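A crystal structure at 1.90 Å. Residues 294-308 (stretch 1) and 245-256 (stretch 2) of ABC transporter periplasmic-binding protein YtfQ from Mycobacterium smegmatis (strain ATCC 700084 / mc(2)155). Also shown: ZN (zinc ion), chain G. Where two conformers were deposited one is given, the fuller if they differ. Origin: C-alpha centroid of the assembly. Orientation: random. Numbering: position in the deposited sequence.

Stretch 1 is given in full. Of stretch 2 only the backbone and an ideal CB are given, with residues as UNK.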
# COMPACT_ATOMS: atom_id res chain seq x y z
N ALA A 294 4.81 3.09 10.47
CA ALA A 294 3.90 2.84 11.60
C ALA A 294 4.03 4.03 12.54
O ALA A 294 5.12 4.52 12.73
CB ALA A 294 4.26 1.60 12.33
N PHE A 295 2.93 4.51 13.10
CA PHE A 295 2.98 5.60 14.04
C PHE A 295 2.01 5.39 15.17
O PHE A 295 0.85 5.01 14.94
CB PHE A 295 2.57 6.89 13.33
CG PHE A 295 3.47 7.25 12.21
CD1 PHE A 295 4.66 7.92 12.47
CD2 PHE A 295 3.18 6.88 10.89
CE1 PHE A 295 5.52 8.26 11.45
CE2 PHE A 295 4.04 7.22 9.86
CZ PHE A 295 5.21 7.92 10.14
N ASP A 296 2.47 5.61 16.38
CA ASP A 296 1.58 5.90 17.49
C ASP A 296 1.44 7.41 17.60
O ASP A 296 1.95 8.15 16.75
CB ASP A 296 2.08 5.22 18.79
CG ASP A 296 3.48 5.67 19.20
OD1 ASP A 296 4.03 6.68 18.68
OD2 ASP A 296 4.00 4.98 20.10
N GLN A 297 0.76 7.89 18.65
CA GLN A 297 0.45 9.33 18.76
C GLN A 297 1.72 10.17 18.90
O GLN A 297 1.84 11.21 18.24
CB GLN A 297 -0.47 9.65 19.96
CG GLN A 297 -0.53 11.15 20.28
CD GLN A 297 -1.34 11.49 21.54
OE1 GLN A 297 -1.18 10.86 22.57
NE2 GLN A 297 -2.20 12.50 21.45
N ALA A 298 2.63 9.74 19.75
CA ALA A 298 3.87 10.50 19.97
C ALA A 298 4.66 10.59 18.67
O ALA A 298 5.10 11.67 18.31
CB ALA A 298 4.71 9.89 21.03
N GLN A 299 4.78 9.48 17.94
CA GLN A 299 5.52 9.48 16.70
C GLN A 299 4.83 10.39 15.65
O GLN A 299 5.49 11.12 14.90
CB GLN A 299 5.71 8.11 16.13
CG GLN A 299 6.57 7.09 16.87
CD GLN A 299 6.41 5.65 16.24
OE1 GLN A 299 5.34 4.99 16.36
NE2 GLN A 299 7.48 5.15 15.55
N ALA A 300 3.50 10.37 15.58
CA ALA A 300 2.81 11.19 14.58
C ALA A 300 2.98 12.69 14.89
O ALA A 300 3.06 13.52 13.99
CB ALA A 300 1.33 10.87 14.55
N LYS A 301 2.98 13.03 16.17
CA LYS A 301 3.10 14.41 16.64
C LYS A 301 4.46 14.98 16.27
O LYS A 301 4.55 16.15 15.91
CB LYS A 301 2.87 14.48 18.16
CG LYS A 301 2.44 15.82 18.68
CD LYS A 301 2.18 15.72 20.18
CE LYS A 301 0.75 15.24 20.45
NZ LYS A 301 0.65 14.57 21.79
N ALA A 302 5.50 14.17 16.36
CA ALA A 302 6.84 14.57 15.88
C ALA A 302 6.94 14.63 14.33
O ALA A 302 7.46 15.59 13.76
CB ALA A 302 7.90 13.64 16.43
N ALA A 303 6.48 13.60 13.66
CA ALA A 303 6.67 13.45 12.22
C ALA A 303 5.78 14.41 11.39
O ALA A 303 6.26 15.06 10.48
CB ALA A 303 6.40 12.03 11.79
N LEU A 304 4.49 14.49 11.70
CA LEU A 304 3.55 15.15 10.84
C LEU A 304 3.87 16.62 10.53
O LEU A 304 3.94 16.96 9.34
CB LEU A 304 2.14 15.07 11.38
CG LEU A 304 0.99 14.95 10.40
CD1 LEU A 304 -0.18 15.74 10.89
CD2 LEU A 304 1.28 15.22 8.93
N PRO A 305 4.02 17.50 11.56
CA PRO A 305 4.27 18.92 11.25
C PRO A 305 5.57 19.10 10.45
O PRO A 305 5.71 20.09 9.74
CB PRO A 305 4.40 19.60 12.65
CG PRO A 305 3.99 18.59 13.66
CD PRO A 305 4.17 17.23 13.01
N ASN A 306 6.49 18.18 10.60
CA ASN A 306 7.78 18.25 9.95
C ASN A 306 7.78 17.84 8.47
O ASN A 306 8.68 18.22 7.71
CB ASN A 306 8.73 17.36 10.71
CG ASN A 306 10.12 17.45 10.17
OD1 ASN A 306 10.64 16.45 9.72
ND2 ASN A 306 10.72 18.67 10.15
N ARG A 307 6.82 17.05 8.05
CA ARG A 307 6.83 16.50 6.71
C ARG A 307 6.95 17.53 5.62
O ARG A 307 7.65 17.29 4.64
CB ARG A 307 5.54 15.70 6.41
CG ARG A 307 5.38 14.43 7.16
CD ARG A 307 6.26 13.40 6.52
NE ARG A 307 6.27 12.08 7.14
CZ ARG A 307 5.30 11.18 7.04
NH1 ARG A 307 4.18 11.46 6.44
NH2 ARG A 307 5.48 9.97 7.56
N GLN A 308 6.26 18.65 5.77
CA GLN A 308 6.31 19.71 4.77
C GLN A 308 7.76 20.18 4.54
O GLN A 308 8.12 20.44 3.38
CB GLN A 308 5.40 20.90 5.12
CG GLN A 308 5.75 21.59 6.41
CD GLN A 308 4.63 22.45 6.96
OE1 GLN A 308 3.91 23.13 6.22
NE2 GLN A 308 4.49 22.44 8.28
N UNK A 245 -1.71 8.72 5.95
CA UNK A 245 -2.00 9.91 5.19
C UNK A 245 -1.98 11.12 6.14
O UNK A 245 -1.99 11.01 7.38
CB UNK A 245 -3.35 9.78 4.48
N UNK A 246 -1.99 12.29 5.55
CA UNK A 246 -2.00 13.52 6.35
C UNK A 246 -3.17 13.53 7.39
O UNK A 246 -2.95 13.81 8.58
CB UNK A 246 -2.11 14.73 5.42
N UNK A 247 -4.39 13.26 6.94
CA UNK A 247 -5.56 13.38 7.83
C UNK A 247 -5.61 12.28 8.88
O UNK A 247 -5.99 12.55 10.04
CB UNK A 247 -6.85 13.35 7.01
N UNK A 248 -5.15 11.10 8.49
CA UNK A 248 -4.98 9.98 9.42
C UNK A 248 -4.00 10.31 10.50
O UNK A 248 -4.27 10.20 11.70
CB UNK A 248 -4.52 8.72 8.68
N UNK A 249 -2.83 10.75 10.08
CA UNK A 249 -1.78 11.15 11.01
C UNK A 249 -2.19 12.34 11.88
O UNK A 249 -1.76 12.44 13.02
CB UNK A 249 -0.51 11.49 10.24
N UNK A 250 -3.00 13.25 11.36
CA UNK A 250 -3.48 14.36 12.14
C UNK A 250 -4.39 13.88 13.27
O UNK A 250 -4.26 14.30 14.43
CB UNK A 250 -4.22 15.36 11.24
N UNK A 251 -5.31 12.99 12.95
CA UNK A 251 -6.15 12.33 13.99
C UNK A 251 -5.34 11.63 15.06
O UNK A 251 -5.61 11.74 16.25
CB UNK A 251 -7.09 11.31 13.34
N UNK A 252 -4.30 10.94 14.64
CA UNK A 252 -3.42 10.25 15.54
C UNK A 252 -2.65 11.22 16.43
O UNK A 252 -2.54 11.02 17.64
CB UNK A 252 -2.45 9.37 14.75
N UNK A 253 -2.13 12.28 15.84
CA UNK A 253 -1.46 13.32 16.60
C UNK A 253 -2.41 13.99 17.60
O UNK A 253 -2.01 14.25 18.72
CB UNK A 253 -0.87 14.36 15.65
N UNK A 254 -3.67 14.19 17.22
CA UNK A 254 -4.71 14.69 18.13
C UNK A 254 -5.19 13.65 19.18
O UNK A 254 -6.07 13.99 19.97
CB UNK A 254 -5.91 15.16 17.30
N UNK A 255 -4.66 12.43 19.18
CA UNK A 255 -5.10 11.38 20.11
C UNK A 255 -6.46 10.74 19.78
O UNK A 255 -6.97 10.01 20.57
CB UNK A 255 -5.17 11.97 21.52
N UNK A 256 -6.99 10.95 18.60
CA UNK A 256 -8.29 10.38 18.22
C UNK A 256 -8.16 9.02 17.52
O UNK A 256 -9.10 8.27 17.50
CB UNK A 256 -9.03 11.36 17.30
ZN ZN G . 6.02 4.88 20.45

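Position 245 has phi/psi of -88/168 and stands right before the helix of 246-253, with its CB directed away from stretch 1. An N-cap favours Ser, Thr, Asp or Asn. It is Thr245, whose OG1 accepts from the backbone N of 248 at 3.2 Å.

At 246 the CB points sideways, 4.9 Å from Leu304 CD2, so a long apolar or flat side chain could reach that methyl. The residue is His246: Leu304 CD2 lies 3.7 Å from its ring centroid and 12° off the normal, a CH-pi contact over the face.

Positions 247 and 248 have no atom of stretch 1 within 5.5 Å of their ideal CB, so the contact hardly constrains them; an acid would suit the first turn of a helix. They are Asp247 and Gly248.

Position 249 points toward stretch 1, its ideal CB 3.8 Å from Leu304 CG and 4.7 Å from Ala300 CB. The small Ala300 and Ala303 leave a hollow leading to the Phe295 ring, suited to Leu, Ile, Met or Phe. Met249 fills it as a knob among Ala300, Ala303, Leu304 and Arg307. Its CE lies 3.7 Å from the centroid of the Phe295 ring, 4° off the normal, and its SD is 3.3 Å from Phe295 CD2, over the same face.

The CB at 250 points away overall but lies 4.1 Å from Leu304 CD1; many side chains would fit. Gln250 brings OE1 to 3.3 Å from Leu304 CD1, while its NE2 donates to OD1 of residue 254 at 2.9 Å.

Position 251 is out of reach and unconstrained here; it is Ala251.

At 252 the ideal CB is 4.1 Å from Ala300 CB, and a branched apolar chain could extend toward Phe295. Leu252 does so: CG is 3.7 Å from Ala300 CB and CD2 is 3.5 Å from Phe295 CB.

The CA of 253 lies 4.7 Å from Lys301 CA, and the ideal CB built at 253 lies 4.1 Å from that same Lys301 CA. Such close backbones favour Ala, Gly or Ser. Ala253 packs CB 4.3 Å from Ala300 CB, and its O accepts from Gln297 NE2 at 3.2 Å, with an angle of 166°.

The CB at 254 points away, leaving room for polar groups; Asp254 is the acceptor for Gln250.

Position 255 has phi 75°, and an ideal CB would sit only 3.0 Å from Gln297 NE2. Both features favour glycine, and Gly255 closes the helix in a Schellman motif.

Position 256 points away and accepts many residues; Lys256 makes no contact with stretch 1.

Stretch 2, residues 245-256: THDGMQALADGK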
# COMPACT_ATOMS: atom_id res chain seq x y z
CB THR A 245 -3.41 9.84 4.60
OG1 THR A 245 -4.36 9.79 5.68
CG2 THR A 245 -3.57 8.64 3.70
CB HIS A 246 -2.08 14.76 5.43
CG HIS A 246 -1.49 15.99 6.06
ND1 HIS A 246 -0.28 16.52 5.66
CD2 HIS A 246 -1.93 16.77 7.09
CE1 HIS A 246 0.02 17.55 6.45
NE2 HIS A 246 -0.96 17.73 7.31
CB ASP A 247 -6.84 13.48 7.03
CG ASP A 247 -6.93 14.83 6.27
OD1 ASP A 247 -6.12 15.78 6.53
OD2 ASP A 247 -7.81 14.97 5.42
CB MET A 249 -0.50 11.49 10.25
CG MET A 249 0.03 10.35 9.42
SD MET A 249 1.14 9.44 10.46
CE MET A 249 2.46 10.68 10.54
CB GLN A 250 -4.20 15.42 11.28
CG GLN A 250 -4.62 16.66 12.08
CD GLN A 250 -3.42 17.38 12.67
OE1 GLN A 250 -2.51 17.78 11.96
NE2 GLN A 250 -3.38 17.47 13.97
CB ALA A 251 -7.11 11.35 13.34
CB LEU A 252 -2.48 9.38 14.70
CG LEU A 252 -1.43 8.54 15.31
CD1 LEU A 252 -2.05 7.61 16.30
CD2 LEU A 252 -0.68 7.78 14.23
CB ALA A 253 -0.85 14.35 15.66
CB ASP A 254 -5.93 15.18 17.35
CG ASP A 254 -5.63 16.38 16.44
OD1 ASP A 254 -4.55 17.00 16.57
OD2 ASP A 254 -6.48 16.68 15.58
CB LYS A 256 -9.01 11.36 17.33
CG LYS A 256 -9.22 12.66 18.09
CD LYS A 256 -10.22 13.53 17.37
CE LYS A 256 -10.55 14.75 18.18
NZ LYS A 256 -11.59 15.47 17.42
O HOH W 1 5.11 6.30 22.24
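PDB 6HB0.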